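Local coordinates for maltose/maltodextrin-binding protein (Thermus thermophilus, PDB 2GH9), which binds maltotriose and, as a periplasmic solute-binding protein of the maltose-binding family, probably delivers it to a membrane transporter, at residues W6-G11 with G267-V272; P109-S114 with V297-A302; F198-R203 with P359-K364. One frame throughout, in Å; residues are numbered along the deposited sequence.

Interaction 1. Residues W6-G11 with G267-V272; sequences WTHFGG and GVQGVV. With GLC (alpha-D-glucopyranose), chain B.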
ATOM      1  N   TRP A   6      15.493  -8.366  -4.946  1.00 24.22           N
ATOM      2  CA  TRP A   6      14.429  -8.828  -4.045  1.00 23.78           C
ATOM      3  C   TRP A   6      13.110  -8.220  -4.463  1.00 22.93           C
ATOM      4  O   TRP A   6      13.048  -7.009  -4.723  1.00 23.43           O
ATOM      5  CB  TRP A   6      14.731  -8.434  -2.608  1.00 24.41           C
ATOM      6  CG  TRP A   6      15.776  -9.273  -1.978  1.00 24.88           C
ATOM      7  CD1 TRP A   6      16.336 -10.412  -2.483  1.00 25.54           C
ATOM      8  CD2 TRP A   6      16.371  -9.058  -0.702  1.00 26.13           C
ATOM      9  NE1 TRP A   6      17.271 -10.901  -1.612  1.00 26.55           N
ATOM     10  CE2 TRP A   6      17.301 -10.099  -0.499  1.00 25.62           C
ATOM     11  CE3 TRP A   6      16.225  -8.071   0.285  1.00 24.66           C
ATOM     12  CZ2 TRP A   6      18.074 -10.195   0.660  1.00 26.10           C
ATOM     13  CZ3 TRP A   6      16.990  -8.166   1.432  1.00 25.37           C
ATOM     14  CH2 TRP A   6      17.910  -9.227   1.611  1.00 24.43           C
ATOM     15  N   THR A   7      12.069  -9.051  -4.542  1.00 21.77           N
ATOM     16  CA  THR A   7      10.723  -8.558  -4.868  1.00 20.71           C
ATOM     17  C   THR A   7       9.626  -9.254  -4.063  1.00 19.61           C
ATOM     18  O   THR A   7       9.743 -10.431  -3.741  1.00 20.34           O
ATOM     19  CB  THR A   7      10.410  -8.736  -6.387  1.00 20.66           C
ATOM     20  OG1 THR A   7       9.183  -8.087  -6.696  1.00 19.73           O
ATOM     21  CG2 THR A   7      10.328 -10.204  -6.775  1.00 19.26           C
ATOM     22  N   HIS A   8       8.558  -8.516  -3.781  1.00 19.08           N
ATOM     23  CA  HIS A   8       7.343  -9.054  -3.144  1.00 19.45           C
ATOM     24  C   HIS A   8       6.236  -9.327  -4.163  1.00 19.63           C
ATOM     25  O   HIS A   8       5.095  -9.682  -3.808  1.00 18.85           O
ATOM     26  CB  HIS A   8       6.817  -8.125  -2.044  1.00 18.68           C
ATOM     27  CG  HIS A   8       6.606  -6.698  -2.467  1.00 19.21           C
ATOM     28  ND1 HIS A   8       5.401  -6.231  -2.951  1.00 18.48           N
ATOM     29  CD2 HIS A   8       7.426  -5.618  -2.403  1.00 20.07           C
ATOM     30  CE1 HIS A   8       5.502  -4.937  -3.207  1.00 20.22           C
ATOM     31  NE2 HIS A   8       6.713  -4.535  -2.858  1.00 20.32           N
ATOM     32  N   PHE A   9       6.576  -9.177  -5.438  1.00 19.51           N
ATOM     33  CA  PHE A   9       5.620  -9.386  -6.492  1.00 19.81           C
ATOM     34  C   PHE A   9       5.326 -10.883  -6.667  1.00 20.67           C
ATOM     35  O   PHE A   9       6.191 -11.747  -6.459  1.00 21.25           O
ATOM     36  CB  PHE A   9       6.139  -8.837  -7.836  1.00 18.96           C
ATOM     37  CG  PHE A   9       6.361  -7.354  -7.871  1.00 16.97           C
ATOM     38  CD1 PHE A   9       5.906  -6.513  -6.863  1.00 18.47           C
ATOM     39  CD2 PHE A   9       7.038  -6.791  -8.942  1.00 16.59           C
ATOM     40  CE1 PHE A   9       6.123  -5.163  -6.918  1.00 18.45           C
ATOM     41  CE2 PHE A   9       7.257  -5.442  -9.008  1.00 17.11           C
ATOM     42  CZ  PHE A   9       6.785  -4.619  -8.003  1.00 19.91           C
ATOM     43  N   GLY A  10       4.093 -11.168  -7.066  1.00 21.38           N
ATOM     44  CA  GLY A  10       3.707 -12.492  -7.521  1.00 21.25           C
ATOM     45  C   GLY A  10       2.889 -12.366  -8.770  1.00 22.20           C
ATOM     46  O   GLY A  10       2.665 -11.255  -9.266  1.00 23.03           O
ATOM     47  N   GLY A  11       2.492 -13.517  -9.311  1.00 22.50           N
ATOM     48  CA  GLY A  11       1.585 -13.574 -10.421  1.00 23.28           C
ATOM     49  C   GLY A  11       2.087 -12.847 -11.651  1.00 23.03           C
ATOM     50  O   GLY A  11       3.290 -12.879 -11.950  1.00 23.37           O
ATOM     51  N   GLY A 267       0.076   5.192  -1.366  1.00 19.45           N
ATOM     52  CA  GLY A 267       1.371   4.573  -1.241  1.00 19.37           C
ATOM     53  C   GLY A 267       2.058   4.737  -2.566  1.00 19.19           C
ATOM     54  O   GLY A 267       1.424   4.627  -3.601  1.00 18.97           O
ATOM     55  N   VAL A 268       3.357   4.999  -2.524  1.00 19.10           N
ATOM     56  CA  VAL A 268       4.171   5.012  -3.721  1.00 19.48           C
ATOM     57  C   VAL A 268       5.176   3.885  -3.620  1.00 19.20           C
ATOM     58  O   VAL A 268       5.920   3.787  -2.630  1.00 18.87           O
ATOM     59  CB  VAL A 268       4.885   6.365  -3.929  1.00 19.20           C
ATOM     60  CG1 VAL A 268       5.665   6.336  -5.209  1.00 17.97           C
ATOM     61  CG2 VAL A 268       3.880   7.499  -3.928  1.00 20.30           C
ATOM     62  N   GLN A 269       5.170   3.022  -4.634  1.00 19.19           N
ATOM     63  CA  GLN A 269       6.163   1.977  -4.756  1.00 19.54           C
ATOM     64  C   GLN A 269       7.307   2.480  -5.637  1.00 20.28           C
ATOM     65  O   GLN A 269       7.070   3.031  -6.702  1.00 20.90           O
ATOM     66  CB  GLN A 269       5.548   0.725  -5.367  1.00 19.24           C
ATOM     67  CG  GLN A 269       4.459   0.070  -4.521  1.00 17.86           C
ATOM     68  CD  GLN A 269       4.985  -0.866  -3.445  1.00 18.54           C
ATOM     69  OE1 GLN A 269       6.062  -1.443  -3.566  1.00 18.58           O
ATOM     70  NE2 GLN A 269       4.206  -1.027  -2.382  1.00 14.85           N
ATOM     71  N   GLY A 270       8.539   2.258  -5.192  1.00 20.94           N
ATOM     72  CA  GLY A 270       9.711   2.676  -5.958  1.00 20.89           C
ATOM     73  C   GLY A 270      10.844   1.691  -5.901  1.00 20.98           C
ATOM     74  O   GLY A 270      10.925   0.827  -4.989  1.00 20.81           O
ATOM     75  N   VAL A 271      11.727   1.799  -6.892  1.00 21.15           N
ATOM     76  CA  VAL A 271      12.906   0.966  -6.936  1.00 21.67           C
ATOM     77  C   VAL A 271      14.015   1.638  -6.119  1.00 22.19           C
ATOM     78  O   VAL A 271      14.274   2.851  -6.273  1.00 22.96           O
ATOM     79  CB  VAL A 271      13.404   0.719  -8.386  1.00 21.48           C
ATOM     80  CG1 VAL A 271      14.629  -0.180  -8.360  1.00 20.94           C
ATOM     81  CG2 VAL A 271      12.267   0.112  -9.298  1.00 20.29           C
ATOM     82  N   VAL A 272      14.664   0.862  -5.258  1.00 22.39           N
ATOM     83  CA  VAL A 272      15.804   1.357  -4.479  1.00 22.96           C
ATOM     84  C   VAL A 272      17.026   0.508  -4.764  1.00 24.10           C
ATOM     85  O   VAL A 272      16.939  -0.701  -5.009  1.00 23.95           O
ATOM     86  CB  VAL A 272      15.531   1.416  -2.945  1.00 22.68           C
ATOM     87  CG1 VAL A 272      14.423   2.453  -2.635  1.00 20.10           C
ATOM     88  CG2 VAL A 272      15.183   0.020  -2.406  1.00 22.68           C
TER
HETATM   89  C1  GLC B   1       1.908  -8.159  -1.663  1.00 20.95           C
HETATM   90  C2  GLC B   1       1.803  -6.913  -2.541  1.00 18.57           C
HETATM   91  C3  GLC B   1       1.962  -5.672  -1.686  1.00 16.80           C
HETATM   92  C4  GLC B   1       0.901  -5.677  -0.574  1.00 16.49           C
HETATM   93  C5  GLC B   1       1.011  -6.942   0.293  1.00 18.76           C
HETATM   94  C6  GLC B   1      -0.156  -7.042   1.294  1.00 19.24           C
HETATM   95  O1  GLC B   1       3.254  -8.272  -1.207  1.00 25.38           O
HETATM   96  O2  GLC B   1       2.776  -6.953  -3.608  1.00 17.50           O
HETATM   97  O3  GLC B   1       1.873  -4.470  -2.468  1.00 17.32           O
HETATM   98  O4  GLC B   1       1.164  -4.602   0.311  1.00 17.46           O
HETATM   99  O5  GLC B   1       1.007  -8.092  -0.551  1.00 19.78           O
HETATM  100  O6  GLC B   1      -0.092  -8.255   2.069  1.00 20.67           O

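Interaction 2. Residues P109-S114 with V297-A302; sequences PAFAES and VAFNQA. With GLC (alpha-D-glucopyranose), chain C.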
ATOM      1  N   PRO A 109      10.681   6.531  -8.107  1.00 23.76           N
ATOM      2  CA  PRO A 109       9.255   6.338  -7.922  1.00 23.53           C
ATOM      3  C   PRO A 109       8.633   5.722  -9.169  1.00 23.87           C
ATOM      4  O   PRO A 109       8.908   6.172 -10.295  1.00 24.65           O
ATOM      5  CB  PRO A 109       8.712   7.762  -7.701  1.00 24.06           C
ATOM      6  CG  PRO A 109       9.882   8.613  -7.438  1.00 24.42           C
ATOM      7  CD  PRO A 109      11.020   7.968  -8.157  1.00 23.82           C
ATOM      8  N   ALA A 110       7.811   4.696  -8.976  1.00 22.73           N
ATOM      9  CA  ALA A 110       7.303   3.924 -10.102  1.00 22.63           C
ATOM     10  C   ALA A 110       5.784   3.878 -10.155  1.00 22.27           C
ATOM     11  O   ALA A 110       5.187   4.233 -11.177  1.00 22.72           O
ATOM     12  CB  ALA A 110       7.905   2.504 -10.082  1.00 21.97           C
ATOM     13  N   PHE A 111       5.158   3.431  -9.066  1.00 22.33           N
ATOM     14  CA  PHE A 111       3.721   3.161  -9.062  1.00 21.99           C
ATOM     15  C   PHE A 111       3.034   3.751  -7.852  1.00 22.04           C
ATOM     16  O   PHE A 111       3.629   3.860  -6.766  1.00 23.09           O
ATOM     17  CB  PHE A 111       3.466   1.649  -9.096  1.00 23.80           C
ATOM     18  CG  PHE A 111       4.314   0.915 -10.097  1.00 24.54           C
ATOM     19  CD1 PHE A 111       4.095   1.078 -11.455  1.00 26.49           C
ATOM     20  CD2 PHE A 111       5.325   0.067  -9.681  1.00 26.08           C
ATOM     21  CE1 PHE A 111       4.898   0.418 -12.390  1.00 24.89           C
ATOM     22  CE2 PHE A 111       6.112  -0.604 -10.614  1.00 26.75           C
ATOM     23  CZ  PHE A 111       5.890  -0.419 -11.969  1.00 25.28           C
ATOM     24  N   ALA A 112       1.798   4.178  -8.048  1.00 20.91           N
ATOM     25  CA  ALA A 112       0.967   4.669  -6.967  1.00 19.97           C
ATOM     26  C   ALA A 112      -0.159   3.679  -6.742  1.00 18.70           C
ATOM     27  O   ALA A 112      -0.592   2.985  -7.665  1.00 17.23           O
ATOM     28  CB  ALA A 112       0.425   6.052  -7.295  1.00 19.49           C
ATOM     29  N   GLU A 113      -0.627   3.608  -5.500  1.00 18.33           N
ATOM     30  CA  GLU A 113      -1.621   2.628  -5.124  1.00 18.07           C
ATOM     31  C   GLU A 113      -2.377   3.093  -3.898  1.00 18.45           C
ATOM     32  O   GLU A 113      -1.893   3.896  -3.124  1.00 17.97           O
ATOM     33  CB  GLU A 113      -0.931   1.313  -4.790  1.00 18.36           C
ATOM     34  CG  GLU A 113       0.080   1.433  -3.639  1.00 17.41           C
ATOM     35  CD  GLU A 113       0.961   0.228  -3.493  1.00 16.97           C
ATOM     36  OE1 GLU A 113       0.969  -0.572  -4.431  1.00 19.42           O
ATOM     37  OE2 GLU A 113       1.627   0.060  -2.431  1.00 18.41           O
ATOM     38  N   SER A 114      -3.560   2.525  -3.717  1.00 19.03           N
ATOM     39  CA  SER A 114      -4.319   2.698  -2.488  1.00 18.81           C
ATOM     40  C   SER A 114      -5.300   1.558  -2.415  1.00 18.75           C
ATOM     41  O   SER A 114      -5.591   0.920  -3.427  1.00 19.38           O
ATOM     42  CB  SER A 114      -5.071   4.046  -2.489  1.00 18.28           C
ATOM     43  OG  SER A 114      -6.289   3.960  -3.211  1.00 20.08           O
ATOM     44  N   VAL A 297       3.562   1.303 -18.079  1.00 26.99           N
ATOM     45  CA  VAL A 297       2.283   0.971 -18.703  1.00 26.93           C
ATOM     46  C   VAL A 297       2.104  -0.540 -18.741  1.00 26.27           C
ATOM     47  O   VAL A 297       1.056  -1.036 -18.359  1.00 26.49           O
ATOM     48  CB  VAL A 297       2.100   1.581 -20.151  1.00 27.07           C
ATOM     49  CG1 VAL A 297       0.900   0.952 -20.856  1.00 27.70           C
ATOM     50  CG2 VAL A 297       1.898   3.075 -20.104  1.00 28.19           C
ATOM     51  N   ALA A 298       3.141  -1.260 -19.168  1.00 25.47           N
ATOM     52  CA  ALA A 298       3.122  -2.715 -19.204  1.00 25.10           C
ATOM     53  C   ALA A 298       2.806  -3.305 -17.833  1.00 24.18           C
ATOM     54  O   ALA A 298       1.951  -4.182 -17.700  1.00 23.07           O
ATOM     55  CB  ALA A 298       4.460  -3.237 -19.697  1.00 25.74           C
ATOM     56  N   PHE A 299       3.472  -2.795 -16.806  1.00 23.10           N
ATOM     57  CA  PHE A 299       3.215  -3.275 -15.456  1.00 23.21           C
ATOM     58  C   PHE A 299       1.748  -3.048 -15.070  1.00 21.98           C
ATOM     59  O   PHE A 299       1.140  -3.920 -14.491  1.00 22.93           O
ATOM     60  CB  PHE A 299       4.172  -2.594 -14.469  1.00 22.54           C
ATOM     61  CG  PHE A 299       4.202  -3.222 -13.095  1.00 23.09           C
ATOM     62  CD1 PHE A 299       4.777  -4.473 -12.897  1.00 21.60           C
ATOM     63  CD2 PHE A 299       3.689  -2.548 -11.994  1.00 21.87           C
ATOM     64  CE1 PHE A 299       4.846  -5.036 -11.643  1.00 23.63           C
ATOM     65  CE2 PHE A 299       3.766  -3.123 -10.692  1.00 22.73           C
ATOM     66  CZ  PHE A 299       4.347  -4.343 -10.519  1.00 21.64           C
ATOM     67  N   ASN A 300       1.177  -1.894 -15.391  1.00 23.06           N
ATOM     68  CA  ASN A 300      -0.230  -1.627 -15.076  1.00 23.06           C
ATOM     69  C   ASN A 300      -1.135  -2.610 -15.784  1.00 23.70           C
ATOM     70  O   ASN A 300      -2.104  -3.114 -15.215  1.00 23.18           O
ATOM     71  CB  ASN A 300      -0.616  -0.195 -15.448  1.00 23.42           C
ATOM     72  CG  ASN A 300      -2.129   0.079 -15.290  1.00 22.97           C
ATOM     73  OD1 ASN A 300      -2.876  -0.067 -16.229  1.00 22.71           O
ATOM     74  ND2 ASN A 300      -2.564   0.417 -14.079  1.00 20.90           N
ATOM     75  N   GLN A 301      -0.803  -2.900 -17.036  1.00 23.74           N
ATOM     76  CA  GLN A 301      -1.637  -3.775 -17.847  1.00 24.46           C
ATOM     77  C   GLN A 301      -1.583  -5.198 -17.341  1.00 25.05           C
ATOM     78  O   GLN A 301      -2.617  -5.854 -17.272  1.00 25.81           O
ATOM     79  CB  GLN A 301      -1.266  -3.649 -19.326  1.00 25.11           C
ATOM     80  CG  GLN A 301      -1.573  -2.245 -19.869  1.00 24.90           C
ATOM     81  CD  GLN A 301      -3.037  -1.861 -19.703  1.00 28.55           C
ATOM     82  OE1 GLN A 301      -3.395  -1.040 -18.833  1.00 30.77           O
ATOM     83  NE2 GLN A 301      -3.902  -2.451 -20.533  1.00 25.67           N
ATOM     84  N   ALA A 302      -0.403  -5.632 -16.893  1.00 25.25           N
ATOM     85  CA  ALA A 302      -0.220  -6.964 -16.303  1.00 24.78           C
ATOM     86  C   ALA A 302      -0.943  -7.114 -14.968  1.00 25.07           C
ATOM     87  O   ALA A 302      -1.514  -8.188 -14.656  1.00 24.73           O
ATOM     88  CB  ALA A 302       1.249  -7.223 -16.094  1.00 25.64           C
TER
HETATM   89  C1  GLC C   2       0.112  -3.630   0.429  1.00 15.32           C
HETATM   90  C2  GLC C   2       0.708  -2.252   0.210  1.00 15.94           C
HETATM   91  C3  GLC C   2       1.669  -1.918   1.373  1.00 16.40           C
HETATM   92  C4  GLC C   2       1.035  -2.106   2.742  1.00 18.11           C
HETATM   93  C5  GLC C   2       0.383  -3.483   2.836  1.00 17.70           C
HETATM   94  C6  GLC C   2      -0.402  -3.628   4.146  1.00 18.26           C
HETATM   95  O2  GLC C   2       1.442  -2.232  -1.018  1.00 16.86           O
HETATM   96  O3  GLC C   2       2.157  -0.601   1.237  1.00 16.48           O
HETATM   97  O4  GLC C   2       2.034  -1.955   3.770  1.00 19.54           O
HETATM   98  O5  GLC C   2      -0.509  -3.702   1.719  1.00 14.21           O
HETATM   99  O6  GLC C   2      -0.494  -4.991   4.570  1.00 19.26           O

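Interaction 3. Residues F198-R203 with P359-K364; sequences FIKDLR and PDSNVK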
ATOM      1  N   PHE A 198     -16.270   1.165  15.184  1.00 25.61           N
ATOM      2  CA  PHE A 198     -16.783   0.818  13.854  1.00 25.23           C
ATOM      3  C   PHE A 198     -16.168  -0.489  13.322  1.00 25.29           C
ATOM      4  O   PHE A 198     -16.885  -1.352  12.765  1.00 24.39           O
ATOM      5  CB  PHE A 198     -16.545   1.951  12.848  1.00 24.83           C
ATOM      6  CG  PHE A 198     -16.812   1.541  11.437  1.00 24.21           C
ATOM      7  CD1 PHE A 198     -18.100   1.284  11.029  1.00 22.33           C
ATOM      8  CD2 PHE A 198     -15.778   1.363  10.533  1.00 23.04           C
ATOM      9  CE1 PHE A 198     -18.366   0.855   9.749  1.00 21.90           C
ATOM     10  CE2 PHE A 198     -16.036   0.929   9.246  1.00 21.98           C
ATOM     11  CZ  PHE A 198     -17.332   0.688   8.849  1.00 23.50           C
ATOM     12  N   ILE A 199     -14.844  -0.632  13.486  1.00 25.63           N
ATOM     13  CA  ILE A 199     -14.175  -1.862  13.072  1.00 26.03           C
ATOM     14  C   ILE A 199     -14.717  -3.054  13.875  1.00 26.62           C
ATOM     15  O   ILE A 199     -15.056  -4.073  13.288  1.00 26.51           O
ATOM     16  CB  ILE A 199     -12.630  -1.776  13.118  1.00 25.89           C
ATOM     17  CG1 ILE A 199     -12.122  -0.714  12.134  1.00 25.40           C
ATOM     18  CG2 ILE A 199     -12.013  -3.155  12.795  1.00 24.92           C
ATOM     19  CD1 ILE A 199     -10.743  -0.129  12.456  1.00 25.61           C
ATOM     20  N   LYS A 200     -14.848  -2.914  15.189  1.00 27.26           N
ATOM     21  CA  LYS A 200     -15.548  -3.956  15.981  1.00 28.94           C
ATOM     22  C   LYS A 200     -16.931  -4.293  15.434  1.00 28.73           C
ATOM     23  O   LYS A 200     -17.279  -5.470  15.274  1.00 28.78           O
ATOM     24  CB  LYS A 200     -15.676  -3.558  17.445  1.00 28.91           C
ATOM     25  CG  LYS A 200     -14.430  -3.763  18.220  1.00 31.47           C
ATOM     26  CD  LYS A 200     -14.562  -3.269  19.681  1.00 31.57           C
ATOM     27  CE  LYS A 200     -15.422  -4.190  20.555  1.00 34.43           C
ATOM     28  NZ  LYS A 200     -15.489  -3.620  21.948  1.00 34.63           N
ATOM     29  N   ASP A 201     -17.697  -3.251  15.118  1.00 29.39           N
ATOM     30  CA  ASP A 201     -19.066  -3.405  14.641  1.00 28.92           C
ATOM     31  C   ASP A 201     -19.127  -4.183  13.351  1.00 29.03           C
ATOM     32  O   ASP A 201     -20.121  -4.843  13.090  1.00 27.99           O
ATOM     33  CB  ASP A 201     -19.762  -2.044  14.443  1.00 29.40           C
ATOM     34  CG  ASP A 201     -20.026  -1.303  15.747  1.00 30.64           C
ATOM     35  OD1 ASP A 201     -19.879  -1.888  16.844  1.00 30.37           O
ATOM     36  OD2 ASP A 201     -20.386  -0.104  15.674  1.00 31.87           O
ATOM     37  N   LEU A 202     -18.084  -4.077  12.520  1.00 29.24           N
ATOM     38  CA  LEU A 202     -18.003  -4.837  11.270  1.00 29.26           C
ATOM     39  C   LEU A 202     -18.074  -6.348  11.558  1.00 29.18           C
ATOM     40  O   LEU A 202     -18.485  -7.129  10.716  1.00 28.65           O
ATOM     41  CB  LEU A 202     -16.709  -4.484  10.481  1.00 28.79           C
ATOM     42  CG  LEU A 202     -16.671  -3.128   9.735  1.00 27.65           C
ATOM     43  CD1 LEU A 202     -15.319  -2.858   9.062  1.00 25.78           C
ATOM     44  CD2 LEU A 202     -17.767  -3.049   8.687  1.00 25.73           C
ATOM     45  N   ARG A 203     -17.655  -6.744  12.751  1.00 30.60           N
ATOM     46  CA  ARG A 203     -17.757  -8.147  13.154  1.00 31.44           C
ATOM     47  C   ARG A 203     -18.982  -8.382  14.033  1.00 31.66           C
ATOM     48  O   ARG A 203     -19.807  -9.194  13.703  1.00 32.28           O
ATOM     49  CB  ARG A 203     -16.500  -8.588  13.885  1.00 31.47           C
ATOM     50  CG  ARG A 203     -16.497 -10.055  14.326  1.00 31.43           C
ATOM     51  CD  ARG A 203     -15.108 -10.441  14.804  1.00 31.76           C
ATOM     52  NE  ARG A 203     -14.194 -10.587  13.668  1.00 32.31           N
ATOM     53  CZ  ARG A 203     -12.865 -10.615  13.745  1.00 31.43           C
ATOM     54  NH1 ARG A 203     -12.251 -10.500  14.909  1.00 34.22           N
ATOM     55  NH2 ARG A 203     -12.144 -10.752  12.640  1.00 30.79           N
ATOM     56  N   PRO A 359     -16.058  -8.750  21.930  1.00 46.01           N
ATOM     57  CA  PRO A 359     -17.089  -7.697  22.071  1.00 45.83           C
ATOM     58  C   PRO A 359     -16.881  -6.733  23.251  1.00 45.94           C
ATOM     59  O   PRO A 359     -17.222  -5.547  23.148  1.00 45.78           O
ATOM     60  CB  PRO A 359     -18.373  -8.497  22.290  1.00 45.98           C
ATOM     61  CG  PRO A 359     -18.124  -9.810  21.650  1.00 46.54           C
ATOM     62  CD  PRO A 359     -16.667 -10.093  21.846  1.00 46.01           C
ATOM     63  N   ASP A 360     -16.317  -7.239  24.349  1.00 46.15           N
ATOM     64  CA  ASP A 360     -16.187  -6.482  25.599  1.00 46.28           C
ATOM     65  C   ASP A 360     -14.876  -5.682  25.691  1.00 46.10           C
ATOM     66  O   ASP A 360     -14.502  -5.209  26.770  1.00 45.95           O
ATOM     67  CB  ASP A 360     -16.262  -7.442  26.789  1.00 46.93           C
ATOM     68  CG  ASP A 360     -17.695  -7.815  27.188  1.00 49.73           C
ATOM     69  OD1 ASP A 360     -18.546  -8.150  26.307  1.00 51.40           O
ATOM     70  OD2 ASP A 360     -17.948  -7.820  28.423  1.00 52.49           O
ATOM     71  N   SER A 361     -14.173  -5.523  24.573  1.00 45.43           N
ATOM     72  CA  SER A 361     -12.872  -4.871  24.597  1.00 45.09           C
ATOM     73  C   SER A 361     -13.007  -3.384  24.904  1.00 44.88           C
ATOM     74  O   SER A 361     -13.808  -2.674  24.290  1.00 45.26           O
ATOM     75  CB  SER A 361     -12.133  -5.094  23.266  1.00 45.05           C
ATOM     76  OG  SER A 361     -12.762  -4.409  22.202  1.00 44.36           O
ATOM     77  N   ASN A 362     -12.229  -2.921  25.877  1.00 44.78           N
ATOM     78  CA  ASN A 362     -12.224  -1.514  26.268  1.00 44.68           C
ATOM     79  C   ASN A 362     -11.487  -0.712  25.196  1.00 44.38           C
ATOM     80  O   ASN A 362     -10.266  -0.574  25.233  1.00 43.88           O
ATOM     81  CB  ASN A 362     -11.569  -1.337  27.645  1.00 44.43           C
ATOM     82  CG  ASN A 362     -11.705   0.068  28.194  1.00 44.84           C
ATOM     83  OD1 ASN A 362     -11.709   1.050  27.462  1.00 44.37           O
ATOM     84  ND2 ASN A 362     -11.795   0.167  29.507  1.00 46.03           N
ATOM     85  N   VAL A 363     -12.255  -0.193  24.242  1.00 44.44           N
ATOM     86  CA  VAL A 363     -11.720   0.620  23.151  1.00 44.21           C
ATOM     87  C   VAL A 363     -10.973   1.860  23.669  1.00 44.40           C
ATOM     88  O   VAL A 363      -9.917   2.229  23.150  1.00 43.76           O
ATOM     89  CB  VAL A 363     -12.866   1.043  22.203  1.00 43.99           C
ATOM     90  CG1 VAL A 363     -12.455   2.188  21.372  1.00 43.74           C
ATOM     91  CG2 VAL A 363     -13.311  -0.139  21.339  1.00 43.05           C
ATOM     92  N   LYS A 364     -11.529   2.494  24.700  1.00 44.84           N
ATOM     93  CA  LYS A 364     -10.909   3.652  25.358  1.00 44.89           C
ATOM     94  C   LYS A 364      -9.486   3.365  25.869  1.00 44.78           C
ATOM     95  O   LYS A 364      -8.569   4.154  25.643  1.00 44.97           O
ATOM     96  CB  LYS A 364     -11.800   4.106  26.531  1.00 45.45           C
ATOM     97  CG  LYS A 364     -11.414   5.436  27.191  1.00 45.79           C
ATOM     98  CD  LYS A 364     -12.394   6.569  26.838  1.00 47.49           C
ATOM     99  CE  LYS A 364     -12.533   7.557  27.979  1.00 47.47           C
ATOM    100  NZ  LYS A 364     -11.221   8.073  28.462  1.00 48.70           N
TER

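Interaction 1. Residues W6-G11 with G267-V272
Part of the maltotriose pocket is built where His8, just past strand 3-7, meets Gln269 of strand 265-273. The two side chains come from opposite directions and join through a weak hydrogen bond, His8 NE2 to Gln269 OE1, 3.2 Å long and bent to 134° at the hydrogen. OE1 lies in the plane of the imidazole, at its edge, while the amide is turned 65° from the ring. Elsewhere on the rim, also in the ring plane, His8 ND1 shares a 2.8 Å hydrogen bond with O2 of the chain B glucose; a weak one runs from O1 to ND1. With CG between backbone N and carbonyl carbon (chi1 53°), the ring stretches from the sugar to the amide, and Phe9 CD1 lies over one of its faces. Gln269 has stronger partners elsewhere: Thr61 OG1 hydrogen-bonds to its OE1 and Glu113 OE2 to its NE2; His8 NE2 also has a weak bond to Thr61 O. Thr7 OG1 accepts from Phe9 N at 3.1 Å, an ST turn where the chain leaves the strand. Between the two segments in the mixed sheet runs strand 58-63, parallel to 3-7 and antiparallel to 265-273, while Ile42 of helix 39-49 touches the histidine.

Interaction 2. Residues P109-S114 with V297-A302
Two phenylalanine rings, Phe111 and Phe299, make nearly the whole contact between a bulged strand and a helix, with no hydrogen bond across it. They form an offset stack with centroids 4.2 Å apart and planes inclined by 25°, a spacing that is doubtful because one carbon pair is modelled too close. The CD2-CE2 side of Phe299 lies over one face of Phe111, and the methyl of Ala110 packs on the opposite face. Phe299 leaves its helix with CG anti to the backbone N (chi1 -168°), and the two side chains cross at about a right angle. Ala110 and Phe111 both face Gln269 in a classic beta bulge of strand 104-113. Two residues on, Glu113 OE2 accepts a 2.7 Å hydrogen bond from O2 of the chain C glucose, to which Asp155 also hydrogen-bonds; Glu113 OE1 forms a salt bridge with Arg305. Phe299 also meets Phe9, in the loop after strand 3-7, and Trp16 of helix 11-26, so the cluster joins two helices, a loop and the strand. Polar and apolar work are thus divided: stacked rings hold the helix by dispersion and exclusion of water, whereas the carboxylate, probably kept ionised by Arg305, is presented to the sugar.

Interaction 3. Residues F198-R203 with P359-K364
Lys200 sends its ammonium group from helix 189-204 into the turn formed by Pro359, Asp360 and Ser361, where three oxygens receive it. Lys200 NZ donates to Pro359 O at 2.9 Å, to Ser361 OG at 2.9 Å and to Ser361 O at 3.0 Å. The two carbonyls are used differently: Ser361 O takes the donor in its own plane, on a lone pair, at a C=O...N angle of 124°, whereas Pro359 O is approached from well above its plane, 59° out of it. The three acceptors crowd one ammonium group and are not tetrahedrally spread; their number is consistent with a protonated amine satisfied by neutral oxygens. Asp360 OD1, 7.0 Å from Lys200 NZ, is not in contact and could add at most a long-range attraction. The main polar partner of Ser361 OG is Ala355 O of helix 341-357, so the hydroxyl serves that helix as well as the lysine. The setting is a short loop connecting two helices in the C-terminal part of the chain: residues 359-362 lie between helices 341-357 and 363-378, and Lys200 reaches across from a third helix. Asn362 occupies the N-cap of helix 363-378, its OD1 accepting from Lys365 N. Beside the polar grip, Val363 CG2 packs against Lys200 CD at 3.8 Å, the two side chains running past one another in opposite senses, and Ala355 also touches the lysine. The bend of Lys200 at its third torsion (chi3 74°) carries CE and NZ to the turn, with CD left against Val363 CG2. One turn-length further on, Arg203 reaches the same preceding helix, donating from NH1 to Ile356 O, while its NE is satisfied by Val209 O.

Overall arrangement
Interactions 1 and 2 are neighbours in the interior, their centres 10 Å apart, and both rest on the large mixed sheet, in which strands 104-113 and 265-273 are adjacent. They meet directly through Gln269, probably hydrogen-bonded through its backbone N to Phe111 O and through its side chain to Glu113, and through Phe9 packing on Phe299. Interaction 1 is polar and faces the sugar; interaction 2 is aromatic, with its sugar-binding carboxylate set apart from the stack. Interaction 3 lies 34 and 36 Å from them, centre to centre, and joins helix 189-204 to the loop leading into helix 363-378, away from the large sheet. There a buried lysine uses neutral oxygens of a turn whose Pro359 and Asp360 are exposed.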